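Local coordinates for protein MAR1 Ribonuclease (PDB 2B34) that probably acts as a hydrolase of the isochorismatase family, possibly a ribonuclease, although its substrate is not established, at residues Ile55-Tyr60 against Phe82-Phe87; Ile109-Cys114 against Val136-His141; His130-Ala135 against Ile157-Glu162. All blocks are in the same frame, centred on the assembly; numbering follows the deposited sequence.

In the fold
All three interactions belong to the parallel sheet of one alpha/beta fold. Interactions 1 and 3 pair the outermost strands within the chain, 81-84 and 157-159, with their inner neighbours, 54-59 and 128-137. Interaction 2 is a buried contact between the turn after strand 103-109 and the end of strand 128-137 with the loop after it. It touches interaction 1 where Phe87 meets Val113 and Cys114. Interaction 1 is partly buried and joins strand pairing to a lysine-centred polar cluster; interaction 2 is small and tight, with two hydrogen bonds; interaction 3, almost wholly buried, adds to its strand pairing aliphatic packing and a carboxylate at a helix start. Neighbouring subunits reach every one of them.

Interaction 1 of 3, residues Ile55-Tyr60 against Phe82-Phe87; sequences IVTEQY and FDKTKF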
loop_
_atom_site.group_PDB
_atom_site.type_symbol
_atom_site.label_atom_id
_atom_site.label_comp_id
_atom_site.label_asym_id
_atom_site.label_seq_id
_atom_site.Cartn_x
_atom_site.Cartn_y
_atom_site.Cartn_z
ATOM N N ILE A 55 10.896 26.203 10.117
ATOM C CA ILE A 55 9.802 27.119 9.806
ATOM C C ILE A 55 8.546 26.646 10.540
ATOM O O ILE A 55 8.203 25.468 10.503
ATOM C CB ILE A 55 9.514 27.175 8.269
ATOM C CG1 ILE A 55 10.761 27.597 7.469
ATOM C CG2 ILE A 55 8.298 28.069 7.961
ATOM C CD1 ILE A 55 11.081 29.104 7.493
ATOM N N VAL A 56 7.865 27.576 11.205
ATOM C CA VAL A 56 6.632 27.275 11.925
ATOM C C VAL A 56 5.492 28.123 11.361
ATOM O O VAL A 56 5.650 29.329 11.163
ATOM C CB VAL A 56 6.772 27.545 13.452
ATOM C CG1 VAL A 56 5.519 27.104 14.213
ATOM C CG2 VAL A 56 8.003 26.850 14.023
ATOM N N THR A 57 4.355 27.487 11.087
ATOM C CA THR A 57 3.138 28.223 10.740
ATOM C C THR A 57 2.069 28.054 11.809
ATOM O O THR A 57 2.005 27.020 12.484
ATOM C CB THR A 57 2.536 27.810 9.370
ATOM O OG1 THR A 57 2.200 26.412 9.380
ATOM C CG2 THR A 57 3.502 28.121 8.223
ATOM N N GLU A 58 1.232 29.078 11.949
ATOM C CA GLU A 58 0.055 29.016 12.807
ATOM C C GLU A 58 -1.182 29.424 12.005
ATOM O O GLU A 58 -1.207 30.492 11.387
ATOM C CB GLU A 58 0.230 29.911 14.039
ATOM C CG GLU A 58 1.491 29.609 14.845
ATOM C CD GLU A 58 1.667 30.502 16.060
ATOM O OE1 GLU A 58 1.096 31.610 16.084
ATOM O OE2 GLU A 58 2.390 30.088 16.995
ATOM N N GLN A 59 -2.186 28.552 12.001
ATOM C CA GLN A 59 -3.453 28.808 11.320
ATOM C C GLN A 59 -4.338 29.685 12.190
ATOM O O GLN A 59 -4.599 29.348 13.345
ATOM C CB GLN A 59 -4.171 27.488 11.000
ATOM C CG GLN A 59 -5.596 27.630 10.428
ATOM C CD GLN A 59 -5.636 27.963 8.941
ATOM O OE1 GLN A 59 -6.678 28.357 8.413
ATOM N NE2 GLN A 59 -4.514 27.792 8.259
ATOM N N TYR A 60 -4.785 30.806 11.626
ATOM C CA TYR A 60 -5.688 31.747 12.300
ATOM C C TYR A 60 -5.502 31.775 13.827
ATOM O O TYR A 60 -6.417 31.415 14.571
ATOM C CB TYR A 60 -7.146 31.434 11.919
ATOM C CG TYR A 60 -8.161 32.485 12.336
ATOM C CD1 TYR A 60 -8.103 33.787 11.833
ATOM C CD2 TYR A 60 -9.193 32.168 13.221
ATOM C CE1 TYR A 60 -9.040 34.747 12.219
ATOM C CE2 TYR A 60 -10.131 33.117 13.606
ATOM C CZ TYR A 60 -10.050 34.400 13.104
ATOM O OH TYR A 60 -10.982 35.338 13.491
ATOM N N PHE A 82 5.078 32.133 11.109
ATOM C CA PHE A 82 4.156 32.878 10.253
ATOM C C PHE A 82 2.704 32.482 10.499
ATOM O O PHE A 82 2.396 31.303 10.686
ATOM C CB PHE A 82 4.499 32.672 8.775
ATOM C CG PHE A 82 5.918 33.032 8.413
ATOM C CD1 PHE A 82 6.405 34.322 8.624
ATOM C CD2 PHE A 82 6.763 32.083 7.841
ATOM C CE1 PHE A 82 7.719 34.655 8.284
ATOM C CE2 PHE A 82 8.073 32.403 7.497
ATOM C CZ PHE A 82 8.554 33.692 7.719
ATOM N N ASP A 83 1.814 33.469 10.495
ATOM C CA ASP A 83 0.383 33.188 10.542
ATOM C C ASP A 83 -0.188 33.074 9.128
ATOM O O ASP A 83 0.374 33.618 8.175
ATOM C CB ASP A 83 -0.370 34.242 11.368
ATOM C CG ASP A 83 -0.338 35.624 10.736
ATOM O OD1 ASP A 83 0.765 36.168 10.522
ATOM O OD2 ASP A 83 -1.428 36.174 10.471
ATOM N N LYS A 84 -1.298 32.354 9.000
ATOM C CA LYS A 84 -1.931 32.121 7.705
ATOM C C LYS A 84 -3.392 31.714 7.862
ATOM O O LYS A 84 -3.814 31.270 8.935
ATOM C CB LYS A 84 -1.171 31.044 6.909
ATOM C CG LYS A 84 -1.074 29.678 7.602
ATOM C CD LYS A 84 -0.529 28.612 6.659
ATOM C CE LYS A 84 -0.511 27.221 7.303
ATOM N NZ LYS A 84 -1.872 26.709 7.632
ATOM N N THR A 85 -4.148 31.866 6.777
ATOM C CA THR A 85 -5.512 31.356 6.686
ATOM C C THR A 85 -5.600 30.275 5.610
ATOM O O THR A 85 -6.461 29.395 5.673
ATOM C CB THR A 85 -6.521 32.476 6.381
ATOM O OG1 THR A 85 -6.015 33.297 5.321
ATOM C CG2 THR A 85 -6.760 33.338 7.621
ATOM N N LYS A 86 -4.704 30.355 4.625
ATOM C CA LYS A 86 -4.511 29.289 3.645
ATOM C C LYS A 86 -4.034 28.032 4.360
ATOM O O LYS A 86 -3.258 28.116 5.306
ATOM C CB LYS A 86 -3.473 29.708 2.605
ATOM C CG LYS A 86 -4.046 30.144 1.261
ATOM C CD LYS A 86 -2.943 30.248 0.192
ATOM C CE LYS A 86 -2.125 28.950 0.057
ATOM N NZ LYS A 86 -2.857 27.856 -0.652
ATOM N N PHE A 87 -4.495 26.868 3.913
ATOM C CA PHE A 87 -4.156 25.621 4.599
ATOM C C PHE A 87 -2.703 25.211 4.377
ATOM O O PHE A 87 -2.058 24.680 5.284
ATOM C CB PHE A 87 -5.133 24.499 4.228
ATOM C CG PHE A 87 -6.557 24.763 4.665
ATOM C CD1 PHE A 87 -6.826 25.443 5.853
ATOM C CD2 PHE A 87 -7.627 24.320 3.895
ATOM C CE1 PHE A 87 -8.136 25.686 6.258
ATOM C CE2 PHE A 87 -8.941 24.556 4.297
ATOM C CZ PHE A 87 -9.193 25.241 5.480
#
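Lys84 runs past Thr57 and crosses Gln59 at about a right angle, all three side chains on the face of the sheet that also carries Phe82. Lys84 CG lies between the backbone N and the carbonyl carbon (chi1 59°), and from there the chain is extended as far as a bend at the last torsion. Lys84 CE thereby comes to rest 3.5 Å from Thr57 OG1, while the amine turns back to its own segment: Lys84 NZ donates to Lys86 O at 3.1 Å, in the carbonyl plane, and to Phe87 O at 3.1 Å from well above the carbonyl plane of Phe87. NZ also forms a salt bridge with Asp21, whose other carboxylate oxygen bonds Thr57 OG1. An alanine in place of Lys84 would probably leave Asp21 without its salt-bridge mate, though still bonded to Thr57, and the two carbonyls without a common donor. The two strands lie at one edge of the parallel sheet of this chain, and Lys84 ends its strand near Cys114; an Asp-Lys-Cys set in this position is consistent with the catalytic triad of isochorismatase-family hydrolases. Gln59 reaches the loop after strand 81-84, its side-chain end beside Thr85 and the edge of the Phe87 ring. Phe82 packs on Pro93 and approaches Ile55, CD2 to CG2 4.3 Å. Alternating backbone bonds join the strands from Phe82 N to Val56 O (2.9 Å) onward, and Tyr60 N gives an almost straight bond to Lys84 O (2.9 Å, 174°).

Interaction 2 of 3, residues Ile109-Cys114 against Val136-His141; sequences IEAHVC and VSSRSH
The turn that carries the chain from strand 103-109 into helix 114-124 rests, through Ala111 and His112, on Val136, Ser137 and Ser138 at the end of the neighbouring strand 128-137. It is a type I beta turn from Glu110 to Val113, closed by Val113 N to Glu110 O at 3.0 Å. Ala111 N donates to Ser137 O at 3.1 Å, approaching from 46° out of the carbonyl plane. The methyl of Ala111 touches two residues of the other segment: Ala111 CB is 3.4 Å from Val136 CG1, a tight carbon contact, and 3.3 Å from Ser138 OG. Ser138 OG, anti to its own carbonyl carbon and beside the backbone N (chi1 -62°), also shares a 3.0 Å hydrogen bond with His112 ND1, in which either atom may be the donor. It meets the imidazole at the edge, near the ring plane, whereas Val113 CG2 lies over the ring centre on one face. With the far nitrogen of the ring bonded to Glu162 of the second subunit, His112 is gripped at both ND1 and NE2 and its rotation is thereby fixed. Ile109 adds CG2 at 3.7 Å from Ser137 O, while the Ser137 hydroxyl turns to the backbone of Lys31. Helix 114-124 begins with Cys114, here in a disulfide with Cys20. A cysteine set on the first turn of a helix after a strand of a parallel sheet is consistent with the nucleophile position of isochorismatase-family hydrolases, although here the sulphur is held in the disulfide.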
loop_
_atom_site.group_PDB
_atom_site.type_symbol
_atom_site.label_atom_id
_atom_site.label_comp_id
_atom_site.label_asym_id
_atom_site.label_seq_id
_atom_site.Cartn_x
_atom_site.Cartn_y
_atom_site.Cartn_z
ATOM N N ILE A 109 -0.295 19.146 11.995
ATOM C CA ILE A 109 -1.675 18.669 12.044
ATOM C C ILE A 109 -2.659 19.167 11.013
ATOM O O ILE A 109 -2.425 20.166 10.326
ATOM C CB ILE A 109 -2.311 18.806 13.443
ATOM C CG1 ILE A 109 -2.074 20.208 14.010
ATOM C CG2 ILE A 109 -1.825 17.674 14.361
ATOM C CD1 ILE A 109 -2.880 20.500 15.226
ATOM N N GLU A 110 -3.810 18.493 11.022
ATOM C CA GLU A 110 -4.632 18.252 9.857
ATOM C C GLU A 110 -3.729 17.591 8.811
ATOM O O GLU A 110 -3.280 18.214 7.843
ATOM C CB GLU A 110 -5.386 19.505 9.371
ATOM C CG GLU A 110 -4.553 20.776 9.231
ATOM C CD GLU A 110 -5.367 22.008 8.955
ATOM O OE1 GLU A 110 -6.546 22.045 9.369
ATOM O OE2 GLU A 110 -4.821 22.953 8.335
ATOM N N ALA A 111 -3.441 16.314 9.071
ATOM C CA ALA A 111 -2.702 15.450 8.157
ATOM C C ALA A 111 -3.322 15.487 6.763
ATOM O O ALA A 111 -2.614 15.483 5.764
ATOM C CB ALA A 111 -2.674 14.016 8.686
ATOM N N HIS A 112 -4.650 15.552 6.718
ATOM C CA HIS A 112 -5.410 15.525 5.470
ATOM C C HIS A 112 -5.785 16.923 4.979
ATOM O O HIS A 112 -6.517 17.063 3.995
ATOM C CB HIS A 112 -6.673 14.690 5.670
ATOM C CG HIS A 112 -7.640 15.292 6.638
ATOM N ND1 HIS A 112 -7.332 15.503 7.966
ATOM C CD2 HIS A 112 -8.907 15.742 6.469
ATOM C CE1 HIS A 112 -8.369 16.052 8.573
ATOM N NE2 HIS A 112 -9.337 16.207 7.686
ATOM N N VAL A 113 -5.301 17.954 5.672
ATOM C CA VAL A 113 -5.567 19.346 5.282
ATOM C C VAL A 113 -4.258 20.148 5.128
ATOM O O VAL A 113 -3.693 20.136 4.039
ATOM C CB VAL A 113 -6.618 20.037 6.204
ATOM C CG1 VAL A 113 -7.074 21.356 5.612
ATOM C CG2 VAL A 113 -7.824 19.132 6.428
ATOM N N CYS A 114 -3.770 20.813 6.186
ATOM C CA CYS A 114 -2.498 21.576 6.121
ATOM C C CYS A 114 -1.349 20.730 5.610
ATOM O O CYS A 114 -0.643 21.140 4.696
ATOM C CB CYS A 114 -2.079 22.190 7.477
ATOM S SG CYS A 114 -0.384 22.984 7.510
ATOM N N VAL A 136 2.511 13.368 12.902
ATOM C CA VAL A 136 1.437 13.889 12.044
ATOM C C VAL A 136 0.124 13.154 12.352
ATOM O O VAL A 136 0.096 11.922 12.422
ATOM C CB VAL A 136 1.805 13.768 10.534
ATOM C CG1 VAL A 136 0.602 14.054 9.631
ATOM C CG2 VAL A 136 2.953 14.708 10.176
ATOM N N SER A 137 -0.955 13.909 12.552
ATOM C CA SER A 137 -2.250 13.322 12.902
ATOM C C SER A 137 -3.454 14.187 12.485
ATOM O O SER A 137 -3.283 15.300 11.987
ATOM C CB SER A 137 -2.303 13.022 14.403
ATOM O OG SER A 137 -3.396 12.181 14.707
ATOM N N SER A 138 -4.660 13.653 12.698
ATOM C CA SER A 138 -5.920 14.333 12.378
ATOM C C SER A 138 -6.929 14.134 13.508
ATOM O O SER A 138 -6.671 13.380 14.446
ATOM C CB SER A 138 -6.526 13.768 11.086
ATOM O OG SER A 138 -5.678 13.960 9.973
ATOM N N ARG A 139 -8.083 14.793 13.400
ATOM C CA ARG A 139 -9.199 14.574 14.325
ATOM C C ARG A 139 -9.759 13.155 14.176
ATOM O O ARG A 139 -10.093 12.501 15.162
ATOM C CB ARG A 139 -10.295 15.628 14.112
ATOM C CG ARG A 139 -11.537 15.445 14.982
ATOM C CD ARG A 139 -12.503 16.636 14.898
ATOM N NE ARG A 139 -12.964 16.884 13.531
ATOM C CZ ARG A 139 -14.152 17.394 13.212
ATOM N NH1 ARG A 139 -15.027 17.712 14.163
ATOM N NH2 ARG A 139 -14.469 17.577 11.935
ATOM N N SER A 140 -9.843 12.687 12.933
ATOM C CA SER A 140 -10.324 11.345 12.618
ATOM C C SER A 140 -9.187 10.418 12.186
ATOM O O SER A 140 -8.315 10.822 11.415
ATOM C CB SER A 140 -11.362 11.424 11.499
ATOM O OG SER A 140 -11.519 10.167 10.871
ATOM N N HIS A 141 -9.218 9.177 12.676
ATOM C CA HIS A 141 -8.272 8.131 12.265
ATOM C C HIS A 141 -8.296 7.861 10.757
ATOM O O HIS A 141 -7.247 7.657 10.143
ATOM C CB HIS A 141 -8.558 6.815 12.997
ATOM C CG HIS A 141 -8.252 6.846 14.463
ATOM N ND1 HIS A 141 -9.183 6.512 15.423
ATOM C CD2 HIS A 141 -7.118 7.161 15.134
ATOM C CE1 HIS A 141 -8.636 6.617 16.620
ATOM N NE2 HIS A 141 -7.383 7.012 16.473
#

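Interaction 3 of 3, residues His130-Ala135 against Ile157-Glu162; sequences HVVVDA and ILTTSE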
loop_
_atom_site.group_PDB
_atom_site.type_symbol
_atom_site.label_atom_id
_atom_site.label_comp_id
_atom_site.label_asym_id
_atom_site.label_seq_id
_atom_site.Cartn_x
_atom_site.Cartn_y
_atom_site.Cartn_z
ATOM N N HIS A 130 9.490 14.687 3.333
ATOM C CA HIS A 130 9.595 13.606 4.304
ATOM C C HIS A 130 8.563 13.816 5.407
ATOM O O HIS A 130 8.732 14.664 6.290
ATOM C CB HIS A 130 11.020 13.528 4.855
ATOM C CG HIS A 130 12.053 13.266 3.799
ATOM N ND1 HIS A 130 12.300 14.145 2.764
ATOM C CD2 HIS A 130 12.890 12.219 3.611
ATOM C CE1 HIS A 130 13.245 13.649 1.984
ATOM N NE2 HIS A 130 13.621 12.483 2.478
ATOM N N VAL A 131 7.479 13.048 5.318
ATOM C CA VAL A 131 6.364 13.137 6.251
ATOM C C VAL A 131 6.635 12.241 7.452
ATOM O O VAL A 131 6.729 11.016 7.319
ATOM C CB VAL A 131 5.009 12.744 5.577
ATOM C CG1 VAL A 131 3.858 12.843 6.567
ATOM C CG2 VAL A 131 4.732 13.624 4.356
ATOM N N VAL A 132 6.765 12.862 8.621
ATOM C CA VAL A 132 7.037 12.135 9.860
ATOM C C VAL A 132 5.712 11.651 10.438
ATOM O O VAL A 132 5.016 12.397 11.133
ATOM C CB VAL A 132 7.779 13.016 10.887
ATOM C CG1 VAL A 132 8.270 12.175 12.051
ATOM C CG2 VAL A 132 8.943 13.739 10.225
ATOM N N VAL A 133 5.373 10.397 10.146
ATOM C CA VAL A 133 4.043 9.854 10.438
ATOM C C VAL A 133 3.698 9.784 11.932
ATOM O O VAL A 133 2.529 9.889 12.308
ATOM C CB VAL A 133 3.817 8.463 9.757
ATOM C CG1 VAL A 133 3.892 8.581 8.235
ATOM C CG2 VAL A 133 4.807 7.416 10.271
ATOM N N ASP A 134 4.712 9.617 12.779
ATOM C CA ASP A 134 4.494 9.596 14.227
ATOM C C ASP A 134 4.463 10.997 14.864
ATOM O O ASP A 134 4.407 11.139 16.092
ATOM C CB ASP A 134 5.476 8.650 14.939
ATOM C CG ASP A 134 6.941 8.895 14.576
ATOM O OD1 ASP A 134 7.241 9.607 13.596
ATOM O OD2 ASP A 134 7.809 8.346 15.287
ATOM N N ALA A 135 4.478 12.020 14.014
ATOM C CA ALA A 135 4.391 13.410 14.441
ATOM C C ALA A 135 3.319 14.143 13.627
ATOM O O ALA A 135 3.227 15.377 13.664
ATOM C CB ALA A 135 5.747 14.088 14.298
ATOM N N ILE A 157 7.557 10.921 1.009
ATOM C CA ILE A 157 8.111 9.789 1.741
ATOM C C ILE A 157 7.477 9.726 3.128
ATOM O O ILE A 157 7.470 10.713 3.869
ATOM C CB ILE A 157 9.660 9.850 1.814
ATOM C CG1 ILE A 157 10.258 9.857 0.398
ATOM C CG2 ILE A 157 10.217 8.670 2.626
ATOM C CD1 ILE A 157 11.758 10.111 0.352
ATOM N N LEU A 158 6.931 8.559 3.458
ATOM C CA LEU A 158 6.337 8.316 4.760
ATOM C C LEU A 158 7.385 7.726 5.689
ATOM O O LEU A 158 7.682 6.533 5.642
ATOM C CB LEU A 158 5.117 7.392 4.643
ATOM C CG LEU A 158 3.992 7.801 3.683
ATOM C CD1 LEU A 158 2.946 6.690 3.586
ATOM C CD2 LEU A 158 3.346 9.128 4.091
ATOM N N THR A 159 7.945 8.585 6.532
ATOM C CA THR A 159 9.051 8.213 7.399
ATOM C C THR A 159 8.668 8.347 8.869
ATOM O O THR A 159 7.572 8.797 9.188
ATOM C CB THR A 159 10.327 9.039 7.070
ATOM O OG1 THR A 159 11.427 8.550 7.849
ATOM C CG2 THR A 159 10.119 10.524 7.343
ATOM N N THR A 160 9.570 7.944 9.759
ATOM C CA THR A 160 9.353 8.093 11.197
ATOM C C THR A 160 10.433 8.969 11.820
ATOM O O THR A 160 11.497 9.180 11.224
ATOM C CB THR A 160 9.299 6.735 11.926
ATOM O OG1 THR A 160 10.500 5.998 11.661
ATOM C CG2 THR A 160 8.095 5.921 11.471
ATOM N N SER A 161 10.154 9.470 13.021
ATOM C CA SER A 161 11.064 10.384 13.710
ATOM C C SER A 161 12.468 9.811 13.891
ATOM O O SER A 161 13.446 10.479 13.570
ATOM C CB SER A 161 10.483 10.835 15.054
ATOM O OG SER A 161 10.190 9.726 15.882
ATOM N N GLU A 162 12.565 8.576 14.386
ATOM C CA GLU A 162 13.871 7.954 14.608
ATOM C C GLU A 162 14.604 7.666 13.297
ATOM O O GLU A 162 15.822 7.860 13.208
ATOM C CB GLU A 162 13.764 6.691 15.468
ATOM C CG GLU A 162 15.100 6.285 16.075
ATOM C CD GLU A 162 15.058 4.944 16.773
ATOM O OE1 GLU A 162 14.447 4.849 17.858
ATOM O OE2 GLU A 162 15.660 3.986 16.243
HETATM O O HOH W 1 10.302 6.680 15.398
#
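Val131 and Val133 are joined to Ile157 and Thr159 by a parallel ladder of backbone hydrogen bonds. Val131 N donates to Ile157 O at 2.7 Å, Thr159 N to Val131 O at 2.8 Å and Val133 N to Thr159 O at 2.9 Å. The two strands belong to a beta-alpha-beta unit whose helix 141-154 makes the crossover, and strand 157-159 is the outermost within the chain on this side. Side-chain packing follows the ladder on both faces. On one, Ile157 lies alongside His130, pointing the same way, with CD1 3.7 Å from His130 NE2, a buried nitrogen that has no partner in the model. On the face of Leu158, Val131 packs against it; past the strand, Val133 crosses Leu158 at about a right angle, CG1 to CB 4.0 Å, and Phe148 of the crossover helix touches both Val133 and Leu158. Val133 CG2 also meets Thr160 CG2 at 3.8 Å, just where the second segment leaves its strand. The polar contacts gather at this end, where the chain turns a corner at Val133-Ala135. Asp134, its CG set between the backbone N and the carbonyl carbon (chi1 51°), brings its carboxylate to the start of helix 161-169. Asp134 OD1 accepts from Ser161 N at 3.0 Å on its syn lone pair, and Asp134 OD2 from Ser161 OG at 2.8 Å, met on the syn side but 33° out of the carboxylate plane. A water donating to OD2 accepts from Glu162 N and so extends the grip to the next amide. Thr160, the N-cap residue, instead directs its hydroxyl to Asp143 of the fourth subunit. Bound by a backbone amide, a hydroxyl and a water at a helix N-terminus, the buried carboxylate of Asp134 would probably be stabilised as an anion.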